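PDB 4ZOC: Lin1840 protein from Listeria innocua serovar 6a, which acts as a family 3 beta-glucosidase in beta-1,2-glucan metabolism, probably releasing beta-D-glucose from the non-reducing ends of its substrates. Local coordinates for residues Leu504-Pro509 and Leu522-Phe527; Ser374-Glu379 and Gly548-Ser553; Ser136-Leu141 and Val190-Ala195; Pro101-Leu106 and Arg149-Thr154. The protein carries 2 engineered substitutions. All blocks are in the same frame, centred on the assembly; numbering follows the deposited sequence.

Contact 1. Residues Leu504-Pro509 and Leu522-Phe527; sequences LFNGRP and LLELWF
Three aromatic rings frame this contact, and each is met differently. Phe-505 receives Leu-525 over one face: CB of Leu-525 sits 4.0 Å from the ring centroid in a CH-pi contact. The two side chains lie alongside each other and point the same way. Phe-527 has the Asn-506 backbone over a face, with its CE2 3.5 Å from Asn-506 C. Trp-526 is approached at its edge by Asn-506 O, Arg-508 C and Pro-509 N, while CG of Glu-524 covers one of its faces near the rim.

The backbones pair as parallel strands at Leu-504 and Glu-524, between the two strands of a beta-alpha-beta unit (500-505, 513-517, 521-524). Leu-504 N binds Leu-523 O at 2.9 Å, and Leu-525 N returns the bond to Leu-504 O. Just past the end of strand 500-505, Asn-506 reaches tip to tip toward Glu-524, the last residue of strand 521-524, with amide and carboxylate planes 27° apart. Asn-506 CG stands between its backbone N and carbonyl carbon (chi1 54°), which turns the amide back to the other strand. Its ND2 gives one bond to Glu-524 OE2 at 2.9 Å, and another to Arg-508 O at 2.7 Å. Trp-526 N donates to Glu-524 OE1 at 2.9 Å.

The buried carboxylate is thus held by one N-H on each oxygen, one from each segment. These bonds fix the rotation of both tips. Leu-504 O also lies near OE1 without a bond. Such an acceptor would tend to favour a protonated acid, whereas the two N-H donors would tend to favour the charged form.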
# COMPACT_ATOMS: atom_id res chain seq x y z
N LEU A 504 26.58 8.41 -6.59
CA LEU A 504 25.20 8.57 -6.88
C LEU A 504 24.58 9.76 -6.17
O LEU A 504 24.72 9.94 -4.97
CB LEU A 504 24.43 7.27 -6.54
CG LEU A 504 22.92 7.22 -6.88
CD1 LEU A 504 22.68 7.18 -8.36
CD2 LEU A 504 22.34 5.94 -6.24
N PHE A 505 23.91 10.59 -6.95
CA PHE A 505 23.17 11.79 -6.43
C PHE A 505 21.69 11.67 -6.72
O PHE A 505 21.24 11.36 -7.85
CB PHE A 505 23.73 13.02 -7.08
CG PHE A 505 25.19 13.24 -6.78
CD1 PHE A 505 26.17 12.60 -7.50
CD2 PHE A 505 25.55 14.12 -5.81
CE1 PHE A 505 27.50 12.79 -7.20
CE2 PHE A 505 26.87 14.35 -5.54
CZ PHE A 505 27.85 13.68 -6.22
N ASN A 506 20.88 11.87 -5.70
CA ASN A 506 19.50 11.49 -5.78
C ASN A 506 18.72 11.91 -4.54
O ASN A 506 19.31 12.15 -3.53
CB ASN A 506 19.34 9.98 -6.00
CG ASN A 506 20.04 9.14 -5.00
OD1 ASN A 506 21.25 9.29 -4.83
ND2 ASN A 506 19.33 8.21 -4.33
N GLY A 507 17.37 11.96 -4.67
CA GLY A 507 16.50 12.39 -3.59
C GLY A 507 15.64 11.31 -3.02
O GLY A 507 14.80 11.60 -2.18
N ARG A 508 15.78 10.07 -3.49
CA ARG A 508 14.94 8.90 -3.06
C ARG A 508 15.76 7.65 -3.17
O ARG A 508 16.67 7.61 -3.99
CB ARG A 508 13.67 8.70 -3.95
CG ARG A 508 14.01 8.68 -5.46
CD ARG A 508 13.00 8.01 -6.35
NE ARG A 508 11.73 8.68 -6.22
CZ ARG A 508 11.43 9.84 -6.81
NH1 ARG A 508 12.31 10.44 -7.58
NH2 ARG A 508 10.24 10.37 -6.66
N PRO A 509 15.46 6.61 -2.34
CA PRO A 509 15.93 5.24 -2.70
C PRO A 509 15.58 4.93 -4.13
O PRO A 509 14.52 5.37 -4.68
CB PRO A 509 15.11 4.37 -1.77
CG PRO A 509 14.87 5.27 -0.53
CD PRO A 509 14.53 6.55 -1.19
N LEU A 522 30.44 1.97 -4.60
CA LEU A 522 29.12 2.67 -4.75
C LEU A 522 28.90 3.55 -3.52
O LEU A 522 28.88 3.08 -2.39
CB LEU A 522 27.93 1.69 -4.92
CG LEU A 522 26.57 2.32 -4.85
CD1 LEU A 522 26.42 3.26 -6.02
CD2 LEU A 522 25.49 1.22 -4.96
N LEU A 523 28.91 4.85 -3.78
CA LEU A 523 28.82 5.90 -2.75
C LEU A 523 27.56 6.77 -2.98
O LEU A 523 27.37 7.41 -4.04
CB LEU A 523 30.09 6.75 -2.79
CG LEU A 523 30.20 7.89 -1.69
CD1 LEU A 523 30.15 7.32 -0.28
CD2 LEU A 523 31.42 8.79 -1.95
N GLU A 524 26.68 6.71 -2.00
CA GLU A 524 25.42 7.42 -2.01
C GLU A 524 25.59 8.78 -1.37
O GLU A 524 25.77 8.90 -0.14
CB GLU A 524 24.36 6.57 -1.30
CG GLU A 524 23.04 7.33 -1.02
CD GLU A 524 22.27 7.68 -2.27
OE1 GLU A 524 22.67 8.69 -2.95
OE2 GLU A 524 21.31 6.93 -2.58
N LEU A 525 25.63 9.80 -2.21
CA LEU A 525 25.83 11.21 -1.75
C LEU A 525 24.54 11.92 -1.53
O LEU A 525 24.59 13.05 -0.99
CB LEU A 525 26.61 12.04 -2.77
CG LEU A 525 28.02 11.52 -2.64
CD1 LEU A 525 28.65 11.07 -3.92
CD2 LEU A 525 28.94 12.07 -1.62
N TRP A 526 23.41 11.32 -1.96
CA TRP A 526 22.10 12.00 -1.96
C TRP A 526 22.26 13.36 -2.70
O TRP A 526 22.88 13.44 -3.77
CB TRP A 526 21.59 12.17 -0.55
CG TRP A 526 21.40 10.86 0.19
CD1 TRP A 526 22.13 10.39 1.24
CD2 TRP A 526 20.33 9.93 -0.01
NE1 TRP A 526 21.57 9.18 1.70
CE2 TRP A 526 20.45 8.91 0.97
CE3 TRP A 526 19.23 9.89 -0.88
CZ2 TRP A 526 19.55 7.79 1.03
CZ3 TRP A 526 18.32 8.81 -0.78
CH2 TRP A 526 18.50 7.79 0.17
N PHE A 527 21.71 14.44 -2.18
CA PHE A 527 22.14 15.77 -2.65
C PHE A 527 22.77 16.49 -1.47
O PHE A 527 22.13 16.79 -0.49
CB PHE A 527 20.96 16.54 -3.22
CG PHE A 527 20.41 15.96 -4.48
CD1 PHE A 527 21.21 15.75 -5.61
CD2 PHE A 527 19.05 15.59 -4.56
CE1 PHE A 527 20.66 15.35 -6.81
CE2 PHE A 527 18.53 15.17 -5.72
CZ PHE A 527 19.32 15.04 -6.86

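Contact 2. Residues Ser374-Glu379 and Gly548-Ser553; sequences SAVLLE and GKLSMS
Val-376 holds CG1 anti to its backbone N (chi1 -177°) and CG2 anti to its carbonyl carbon, which turns both methyls to the 548-549 backbone. CG1 lies 3.6 Å from Gly-548 O, and CG2 is 3.8 Å from Lys-549 N. Leu-378 and Leu-550 both place CG anti to the carbonyl carbon, with chi1 near -70°. Their side chains cross at about a right angle, and CD2 of Leu-378 touches CD2 of Leu-550 at 4.1 Å. The same Leu-550 methyl also touches CG1 of Val-376.

The polar part is slight. Gly-548 N makes a weak hydrogen bond to Ala-375 O, 3.1 Å long and bent to 124° at the hydrogen. CA of Gly-548 comes equally near that oxygen. With no side chain here, the glycine backbone lies close against the start of the strand. A water joins the segments as well: it accepts from Leu-377 N at 2.8 Å and donates to Gly-548 O at 2.8 Å.

Beyond the contact, Lys-549 NZ forms a salt bridge with Glu-640 of strand 638-648, which ties the 548-553 loop to the fibronectin type III-like region. Val-376 and Leu-378 meanwhile bond by their backbones to strand 521-524. The contact packs a loop against strand 376-380, an outermost strand, within this chain, of the mixed sheet in the family 3 C-terminal domain. That strand runs antiparallel to its neighbour 521-524 and, on the side toward it, carries a classic beta bulge, in which Leu-378 and Glu-379 both face Leu-522.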
# COMPACT_ATOMS: atom_id res chain seq x y z
N SER A 374 26.64 12.41 6.21
CA SER A 374 25.35 11.97 5.66
C SER A 374 25.45 11.00 4.47
O SER A 374 24.53 10.23 4.19
CB SER A 374 24.58 13.18 5.19
OG SER A 374 24.27 14.01 6.27
N ALA A 375 26.56 11.03 3.78
CA ALA A 375 26.78 10.12 2.63
C ALA A 375 26.88 8.68 3.15
O ALA A 375 27.34 8.45 4.30
CB ALA A 375 28.03 10.47 1.88
N VAL A 376 26.54 7.72 2.29
CA VAL A 376 26.49 6.30 2.71
C VAL A 376 27.27 5.49 1.72
O VAL A 376 27.01 5.46 0.53
CB VAL A 376 25.08 5.71 2.83
CG1 VAL A 376 25.17 4.28 3.34
CG2 VAL A 376 24.21 6.58 3.69
N LEU A 377 28.33 4.90 2.23
CA LEU A 377 29.14 4.00 1.42
C LEU A 377 28.46 2.69 1.34
O LEU A 377 28.29 2.01 2.36
CB LEU A 377 30.56 3.85 2.01
CG LEU A 377 31.53 3.00 1.12
CD1 LEU A 377 31.84 3.59 -0.26
CD2 LEU A 377 32.84 2.74 1.88
N LEU A 378 28.05 2.30 0.15
CA LEU A 378 27.19 1.08 -0.00
C LEU A 378 27.96 -0.15 -0.48
O LEU A 378 27.62 -1.32 -0.12
CB LEU A 378 26.07 1.40 -0.99
CG LEU A 378 25.02 2.41 -0.53
CD1 LEU A 378 24.06 2.65 -1.65
CD2 LEU A 378 24.37 1.89 0.73
N GLU A 379 28.99 0.08 -1.27
CA GLU A 379 29.93 -0.99 -1.77
C GLU A 379 31.35 -0.44 -1.82
O GLU A 379 31.56 0.74 -2.13
CB GLU A 379 29.60 -1.53 -3.20
CG GLU A 379 28.21 -2.14 -3.36
CD GLU A 379 27.98 -3.44 -2.60
OE1 GLU A 379 28.98 -4.09 -2.16
OE2 GLU A 379 26.77 -3.78 -2.50
N GLY A 548 27.86 7.50 7.16
CA GLY A 548 26.41 7.43 7.08
C GLY A 548 25.84 6.00 6.97
O GLY A 548 26.53 5.04 6.60
N LYS A 549 24.58 5.86 7.43
CA LYS A 549 23.87 4.56 7.46
C LYS A 549 22.53 4.85 6.85
O LYS A 549 21.98 5.97 6.94
CB LYS A 549 23.61 4.03 8.88
CG LYS A 549 24.85 3.84 9.74
CD LYS A 549 25.86 2.84 9.17
CE LYS A 549 26.81 2.43 10.27
NZ LYS A 549 27.87 1.42 9.85
N LEU A 550 22.00 3.90 6.12
CA LEU A 550 20.70 4.12 5.49
C LEU A 550 19.61 4.37 6.53
O LEU A 550 19.47 3.58 7.46
CB LEU A 550 20.35 2.95 4.55
CG LEU A 550 21.19 2.82 3.28
CD1 LEU A 550 20.62 1.56 2.55
CD2 LEU A 550 21.21 4.02 2.36
N SER A 551 18.87 5.46 6.33
CA SER A 551 17.66 5.71 7.15
C SER A 551 16.35 5.30 6.44
O SER A 551 15.21 5.43 7.01
CB SER A 551 17.70 7.17 7.57
OG SER A 551 17.38 7.94 6.46
N MET A 552 16.50 4.78 5.20
CA MET A 552 15.40 4.22 4.44
C MET A 552 15.91 3.03 3.62
O MET A 552 16.98 3.09 3.01
CB MET A 552 14.76 5.28 3.60
CG MET A 552 13.40 4.91 3.03
SD MET A 552 12.60 6.27 2.16
CE MET A 552 10.98 5.53 1.97
N SER A 553 15.10 1.98 3.55
CA SER A 553 15.44 0.74 2.85
C SER A 553 15.52 0.97 1.35
O SER A 553 14.74 1.77 0.80
CB SER A 553 14.34 -0.31 3.16
OG SER A 553 14.35 -0.66 4.53
O HOH W 1 28.89 4.88 5.02

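Contact 3. Residues Ser136-Leu141 and Val190-Ala195; sequences SPMLDL and VKHFAA
Asp-140 OD1 is gripped by two donors: His-192 N across the contact, at 2.9 Å, and the hydroxyl of Tyr-223 from helix 221-228. The contact belongs to the TIM barrel, where the chain leaving strand 133-134 runs beside strand 187-193. OD2 of Asp-140 takes His-192 ND1 on its syn lone pair at 2.8 Å. That bond is nearly straight (171°) and lies in the imidazole plane. The carboxylate therefore holds both the backbone and the ring of one histidine, with its plane 35° from the ring. ND1 acts as the donor, and the bond restrains the ring's rotation.

A single backbone bridge, Met-138 with Lys-191, precedes this. Lys-191 N donates to Pro-137 O at 3.1 Å, and Leu-139 N to Lys-191 O at 2.8 Å. Leu-139 CD1 meets Val-190 CG1 at about a right angle between the side chains.

Cis peptide bonds precede Pro-137, His-192 and Ala-194. Lys-191 extends beyond CG toward Phe-135 O, its hydrogen-bond partner, and its side chain lies about 8 Å from a bound glucose. Its CG sits over the centre of the His-192 ring, 3.6 Å above the plane.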
# COMPACT_ATOMS: atom_id res chain seq x y z
N SER A 136 9.55 23.91 8.64
CA SER A 136 10.41 22.79 8.91
C SER A 136 10.45 22.59 10.42
O SER A 136 10.27 23.55 11.18
CB SER A 136 11.84 23.06 8.36
OG SER A 136 12.80 22.11 8.76
N PRO A 137 10.60 21.36 10.91
CA PRO A 137 10.90 20.08 10.25
C PRO A 137 9.68 19.39 9.58
O PRO A 137 8.54 19.51 10.01
CB PRO A 137 11.41 19.23 11.38
CG PRO A 137 10.65 19.71 12.56
CD PRO A 137 10.57 21.21 12.37
N MET A 138 9.97 18.64 8.49
CA MET A 138 9.00 17.73 7.91
C MET A 138 9.19 16.36 8.57
O MET A 138 10.28 15.72 8.48
CB MET A 138 9.23 17.70 6.40
CG MET A 138 8.23 16.90 5.62
SD MET A 138 8.63 15.13 5.58
CE MET A 138 7.69 14.71 4.10
N LEU A 139 8.13 15.88 9.19
CA LEU A 139 8.18 14.70 10.08
C LEU A 139 7.27 13.56 9.65
O LEU A 139 6.87 12.71 10.44
CB LEU A 139 7.90 15.12 11.52
CG LEU A 139 8.95 16.09 12.07
CD1 LEU A 139 8.53 16.58 13.45
CD2 LEU A 139 10.32 15.41 12.19
N ASP A 140 6.96 13.52 8.34
CA ASP A 140 6.08 12.48 7.81
C ASP A 140 6.93 11.22 7.66
O ASP A 140 7.99 11.19 6.94
CB ASP A 140 5.51 12.92 6.44
CG ASP A 140 4.84 14.29 6.51
OD1 ASP A 140 4.27 14.65 7.56
OD2 ASP A 140 4.91 15.03 5.54
N LEU A 141 6.48 10.15 8.31
CA LEU A 141 7.09 8.83 8.17
C LEU A 141 6.89 8.36 6.73
O LEU A 141 5.79 8.55 6.16
CB LEU A 141 6.39 7.85 9.12
CG LEU A 141 6.94 6.43 9.21
CD1 LEU A 141 8.22 6.51 9.98
CD2 LEU A 141 5.94 5.54 9.89
N VAL A 190 6.17 22.50 12.43
CA VAL A 190 6.10 21.04 12.19
C VAL A 190 5.17 20.80 11.03
O VAL A 190 4.10 21.38 11.03
CB VAL A 190 5.58 20.33 13.49
CG1 VAL A 190 5.15 18.89 13.28
CG2 VAL A 190 6.66 20.31 14.57
N LYS A 191 5.50 19.89 10.11
CA LYS A 191 4.57 19.58 9.03
C LYS A 191 4.78 18.07 8.67
O LYS A 191 5.84 17.49 9.07
CB LYS A 191 4.77 20.50 7.79
CG LYS A 191 6.08 20.28 7.10
CD LYS A 191 6.36 21.39 6.10
CE LYS A 191 7.49 21.10 5.16
NZ LYS A 191 7.75 22.23 4.29
N HIS A 192 3.81 17.44 8.05
CA HIS A 192 2.50 17.91 7.68
C HIS A 192 1.52 17.06 8.49
O HIS A 192 1.49 15.83 8.39
CB HIS A 192 2.20 17.68 6.15
CG HIS A 192 3.18 18.33 5.23
ND1 HIS A 192 4.36 17.70 4.85
CD2 HIS A 192 3.17 19.53 4.58
CE1 HIS A 192 5.04 18.52 4.05
NE2 HIS A 192 4.33 19.62 3.86
N PHE A 193 0.71 17.71 9.30
CA PHE A 193 -0.12 16.99 10.26
C PHE A 193 -1.35 16.45 9.53
O PHE A 193 -2.19 17.25 9.11
CB PHE A 193 -0.49 17.90 11.47
CG PHE A 193 -0.82 17.15 12.72
CD1 PHE A 193 0.18 16.56 13.49
CD2 PHE A 193 -2.16 17.02 13.11
CE1 PHE A 193 -0.12 15.87 14.67
CE2 PHE A 193 -2.48 16.35 14.29
CZ PHE A 193 -1.47 15.75 15.04
N ALA A 194 -1.52 15.12 9.29
CA ALA A 194 -0.66 14.02 9.66
C ALA A 194 -0.69 12.95 8.62
O ALA A 194 -1.67 12.85 7.92
CB ALA A 194 -1.12 13.32 10.95
N ALA A 195 0.42 12.19 8.56
CA ALA A 195 0.51 10.89 7.92
C ALA A 195 0.56 11.00 6.38
O ALA A 195 0.29 10.06 5.66
CB ALA A 195 -0.61 9.98 8.34

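Contact 4. Residues Pro101-Leu106 and Arg149-Thr154; sequences PIPLAL and RVMEST
Ile-102 and Met-151 cross at about a right angle, whereas Pro-103 and Met-151 lie side by side and point the same way. The methionine is bent at chi2 and chi3, and its CE touches both Ile-102 CG2 (3.9 Å) and Pro-103 CD (4.0 Å). CD1 of Ile-102 touches Met-151 CB. The proline ring is set against backbone oxygens: CD is 3.2 Å from Met-151 O, and CB is 3.2 Å from Glu-152 O.

Leu-104 has CG anti to its backbone N (chi1 -170°), which places its branches against Val-150 and Ser-153. Its CD1 meets Ser-153 O, and its CD2 touches Val-150 CG2 at 4.2 Å. Leu-104 N donates to Met-151 O at 3.1 Å, from well above the carbonyl plane. Thr-154 CG2 closes the end against Pro-103 O.

On the far side of the turn, Arg-149 grips Glu-152 side-on, with NE and NH2 each on one oxygen. The Glu-152 side chain lies about 8 Å from a bound glucose.

Ile-102 is the N-cap of helix 103-108. Leu-106 of that helix packs on helix 112-128, Ala-105 meets Ser-374 of helix 361-374, and Arg-149 and Glu-152 rest on His-192 of strand 187-193.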
# COMPACT_ATOMS: atom_id res chain seq x y z
N PRO A 101 22.83 19.09 3.23
CA PRO A 101 22.20 17.88 2.61
C PRO A 101 20.71 17.89 2.82
O PRO A 101 20.17 18.42 3.84
CB PRO A 101 22.92 16.71 3.31
CG PRO A 101 24.25 17.29 3.69
CD PRO A 101 23.98 18.73 4.04
N ILE A 102 20.03 17.34 1.81
CA ILE A 102 18.55 17.10 1.92
C ILE A 102 18.20 16.32 3.17
O ILE A 102 19.02 15.58 3.67
CB ILE A 102 17.95 16.39 0.68
CG1 ILE A 102 18.64 15.04 0.36
CG2 ILE A 102 17.93 17.32 -0.49
CD1 ILE A 102 17.86 14.17 -0.60
N PRO A 103 16.98 16.53 3.73
CA PRO A 103 16.72 15.85 4.97
C PRO A 103 16.93 14.31 5.01
O PRO A 103 17.33 13.80 6.05
CB PRO A 103 15.28 16.28 5.28
CG PRO A 103 15.25 17.67 4.73
CD PRO A 103 16.01 17.58 3.47
N LEU A 104 16.59 13.61 3.92
CA LEU A 104 16.72 12.13 3.88
C LEU A 104 18.20 11.79 4.09
O LEU A 104 18.52 10.85 4.76
CB LEU A 104 16.17 11.62 2.57
CG LEU A 104 16.05 10.09 2.55
CD1 LEU A 104 15.39 9.49 3.79
CD2 LEU A 104 15.40 9.62 1.29
N ALA A 105 19.10 12.59 3.52
CA ALA A 105 20.56 12.43 3.73
C ALA A 105 20.91 12.72 5.20
O ALA A 105 21.68 12.00 5.85
CB ALA A 105 21.32 13.31 2.82
N LEU A 106 20.34 13.78 5.75
CA LEU A 106 20.61 14.09 7.14
C LEU A 106 20.17 12.91 8.03
O LEU A 106 20.71 12.68 9.06
CB LEU A 106 19.98 15.42 7.59
CG LEU A 106 20.47 16.67 6.87
CD1 LEU A 106 19.72 17.91 7.28
CD2 LEU A 106 21.95 16.83 7.07
N ARG A 149 8.48 13.36 -2.08
CA ARG A 149 8.71 14.07 -0.79
C ARG A 149 9.46 13.25 0.26
O ARG A 149 9.77 13.79 1.30
CB ARG A 149 7.36 14.58 -0.25
CG ARG A 149 6.64 15.43 -1.28
CD ARG A 149 5.48 16.24 -0.68
NE ARG A 149 6.08 17.38 -0.01
CZ ARG A 149 5.51 18.56 0.22
NH1 ARG A 149 4.26 18.82 -0.13
NH2 ARG A 149 6.25 19.50 0.80
N VAL A 150 9.87 12.00 -0.03
CA VAL A 150 10.75 11.28 0.85
C VAL A 150 12.00 12.11 1.11
O VAL A 150 12.58 11.97 2.20
CB VAL A 150 11.15 9.85 0.38
CG1 VAL A 150 9.89 8.97 0.31
CG2 VAL A 150 11.85 9.85 -0.95
N MET A 151 12.42 12.95 0.16
CA MET A 151 13.67 13.71 0.35
C MET A 151 13.60 14.65 1.55
O MET A 151 14.62 15.06 2.05
CB MET A 151 14.00 14.56 -0.89
CG MET A 151 12.87 15.55 -1.29
SD MET A 151 13.41 17.23 -1.65
CE MET A 151 14.06 17.70 -0.07
N GLU A 152 12.39 14.99 1.96
CA GLU A 152 12.12 15.93 3.09
C GLU A 152 12.10 15.28 4.43
O GLU A 152 12.12 15.97 5.42
CB GLU A 152 10.79 16.65 2.87
CG GLU A 152 10.75 17.54 1.65
CD GLU A 152 9.32 17.84 1.29
OE1 GLU A 152 8.64 18.55 2.06
OE2 GLU A 152 8.88 17.40 0.19
N SER A 153 11.95 13.96 4.46
CA SER A 153 11.80 13.18 5.68
C SER A 153 13.15 12.63 6.05
O SER A 153 13.99 12.51 5.19
CB SER A 153 10.81 12.03 5.39
OG SER A 153 10.66 11.19 6.58
N THR A 154 13.33 12.19 7.32
CA THR A 154 14.51 11.48 7.69
C THR A 154 14.36 9.98 7.53
O THR A 154 15.31 9.24 7.93
CB THR A 154 15.06 11.93 9.10
OG1 THR A 154 14.02 11.87 10.13
CG2 THR A 154 15.58 13.40 8.99

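How the contacts relate
All four contacts are buried, none on the surface. Contacts 1 and 2 hold the same mixed sheet, since strand 376-380 pairs with 521-524: Leu-378 N and Val-376 N bond to Leu-522 O and Glu-524 O. Contacts 3 and 4 both use the chain after strand 133-134 of the barrel, where Ser-153 OG bonds to Asp-140 O. Contact 4, in the barrel domain, touches both contacts of the C-terminal domain: contact 1 through Ile-102 N and Phe-527 O, contact 2 through Thr-154 O and Ser-551 OG. Contacts 1 and 3 combine backbone bonds with a carboxylate bond or two; contact 2 has one weak bond and a water, contact 4 one backbone bond amid apolar packing.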